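Acetyltransferase, GNAT family (Colwellia psychrerythraea, PDB 3IWG) probably transfers an acyl group (other than an amino-acyl group), likely acetyl, to an acceptor, as GNAT-family enzymes do. Local coordinates at residues 35-40 with 66-70. Numbering follows the deposited sequence.
Sequences WHFGFA and LLQYY
Leu67 and Gln68 meet the helix at 35-39 where it packs against strand 66-70, inside the first of two GNAT-type regions in this chain. The strand lies between strands 53-60 and 99-103. The two short axes come within 9.6 Å of each other at 114°. No direct hydrogen bond joins the two segments.

Leu67 gives the most surface, and its two methyls part to different residues. Leu67 CD2 abuts the edge of the Trp35 indole, near the ring plane, 3.6 Å from Trp35 CZ3. Leu67 CD1 lies against Phe39 CB and the backbone of Ala40. Phe39 in turn lays Phe39 CD2 over one face of the indole, toward its rim.

Gln68 CG stands anti to its carbonyl carbon (chi1 -63°), and the extended chain beyond it carries the amide alongside His36. The amide and imidazole planes are nearly coplanar, 17° apart. The amide also touches the Ala40 methyl, with Gln68 NE2 3.4 Å from Ala40 CB. At the other end of the amide, OE1 takes a hydrogen bond from Lys20 of helix 17-26. A leucine in place of Gln68 would probably leave Lys20 without this acceptor and break the water link to the helix. That water accepts from Gln68 NE2 at 3.2 Å and donates to the backbone O of His36 at 2.8 Å.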
# COMPACT_ATOMS: atom_id res chain seq x y z
N TRP A 35 -13.37 -8.04 -0.98
CA TRP A 35 -14.60 -7.62 -0.30
C TRP A 35 -14.49 -7.64 1.22
O TRP A 35 -14.79 -6.63 1.88
CB TRP A 35 -15.78 -8.45 -0.74
CG TRP A 35 -16.23 -8.03 -2.02
CD1 TRP A 35 -15.79 -8.45 -3.21
CD2 TRP A 35 -17.16 -6.99 -2.27
NE1 TRP A 35 -16.43 -7.78 -4.23
CE2 TRP A 35 -17.28 -6.87 -3.68
CE3 TRP A 35 -17.93 -6.16 -1.45
CZ2 TRP A 35 -18.12 -5.94 -4.30
CZ3 TRP A 35 -18.78 -5.23 -2.07
CH2 TRP A 35 -18.87 -5.14 -3.50
N HIS A 36 -14.00 -8.74 1.78
CA HIS A 36 -14.12 -8.93 3.23
C HIS A 36 -12.91 -8.57 4.03
O HIS A 36 -13.06 -8.27 5.20
CB HIS A 36 -14.59 -10.33 3.57
CG HIS A 36 -16.04 -10.51 3.27
ND1 HIS A 36 -16.49 -10.97 2.06
CD2 HIS A 36 -17.13 -10.09 3.95
CE1 HIS A 36 -17.81 -10.87 2.02
NE2 HIS A 36 -18.22 -10.34 3.15
N PHE A 37 -11.72 -8.55 3.41
CA PHE A 37 -10.54 -8.06 4.11
C PHE A 37 -9.93 -6.77 3.60
O PHE A 37 -9.03 -6.23 4.21
CB PHE A 37 -9.51 -9.17 4.17
CG PHE A 37 -10.09 -10.42 4.64
CD1 PHE A 37 -10.51 -10.52 5.97
CD2 PHE A 37 -10.35 -11.46 3.78
CE1 PHE A 37 -11.13 -11.65 6.43
CE2 PHE A 37 -10.98 -12.63 4.25
CZ PHE A 37 -11.37 -12.71 5.58
N GLY A 38 -10.45 -6.26 2.48
CA GLY A 38 -10.05 -4.96 1.94
C GLY A 38 -11.15 -3.99 2.29
O GLY A 38 -10.93 -3.15 3.15
N PHE A 39 -12.33 -4.14 1.65
CA PHE A 39 -13.46 -3.19 1.84
C PHE A 39 -14.13 -3.22 3.20
O PHE A 39 -14.32 -2.19 3.77
CB PHE A 39 -14.60 -3.33 0.77
CG PHE A 39 -14.14 -3.22 -0.67
CD1 PHE A 39 -13.17 -2.29 -1.05
CD2 PHE A 39 -14.73 -4.02 -1.67
CE1 PHE A 39 -12.74 -2.21 -2.40
CE2 PHE A 39 -14.31 -3.92 -3.04
CZ PHE A 39 -13.31 -3.02 -3.38
N ALA A 40 -14.54 -4.38 3.69
CA ALA A 40 -15.32 -4.41 4.94
C ALA A 40 -14.65 -3.70 6.16
O ALA A 40 -15.31 -2.94 6.87
CB ALA A 40 -15.70 -5.86 5.30
N LEU A 66 -24.75 -2.13 2.87
CA LEU A 66 -24.30 -3.14 3.79
C LEU A 66 -23.31 -4.05 3.12
O LEU A 66 -23.42 -4.36 1.94
CB LEU A 66 -25.47 -3.96 4.35
CG LEU A 66 -26.19 -3.48 5.61
CD1 LEU A 66 -26.58 -2.03 5.50
CD2 LEU A 66 -27.48 -4.34 5.92
N LEU A 67 -22.35 -4.48 3.88
CA LEU A 67 -21.35 -5.40 3.43
C LEU A 67 -21.38 -6.65 4.29
O LEU A 67 -21.05 -7.71 3.81
CB LEU A 67 -19.93 -4.74 3.47
CG LEU A 67 -19.59 -3.59 2.47
CD1 LEU A 67 -18.04 -3.24 2.41
CD2 LEU A 67 -20.07 -3.83 1.02
N GLN A 68 -21.72 -6.50 5.58
CA GLN A 68 -21.71 -7.62 6.54
C GLN A 68 -22.84 -7.40 7.55
O GLN A 68 -23.16 -6.25 7.88
CB GLN A 68 -20.37 -7.69 7.28
CG GLN A 68 -19.16 -7.96 6.41
CD GLN A 68 -17.84 -8.07 7.21
OE1 GLN A 68 -17.69 -7.48 8.27
NE2 GLN A 68 -16.86 -8.80 6.66
N TYR A 69 -23.43 -8.50 8.00
CA TYR A 69 -24.48 -8.49 9.02
C TYR A 69 -24.45 -9.83 9.77
O TYR A 69 -24.30 -10.91 9.16
CB TYR A 69 -25.84 -8.32 8.39
CG TYR A 69 -27.00 -8.41 9.37
CD1 TYR A 69 -27.54 -9.64 9.77
CD2 TYR A 69 -27.59 -7.25 9.89
CE1 TYR A 69 -28.62 -9.69 10.68
CE2 TYR A 69 -28.63 -7.30 10.78
CZ TYR A 69 -29.16 -8.51 11.16
OH TYR A 69 -30.21 -8.50 12.01
N TYR A 70 -24.55 -9.76 11.08
CA TYR A 70 -24.49 -10.97 11.87
C TYR A 70 -25.14 -10.72 13.22
O TYR A 70 -24.83 -9.73 13.88
CB TYR A 70 -23.04 -11.43 12.06
CG TYR A 70 -22.92 -12.64 12.92
CD1 TYR A 70 -23.03 -13.90 12.37
CD2 TYR A 70 -22.76 -12.54 14.29
CE1 TYR A 70 -22.95 -15.03 13.13
CE2 TYR A 70 -22.67 -13.68 15.09
CZ TYR A 70 -22.78 -14.93 14.50
OH TYR A 70 -22.72 -16.08 15.24
O HOH W 1 -13.98 -8.24 7.83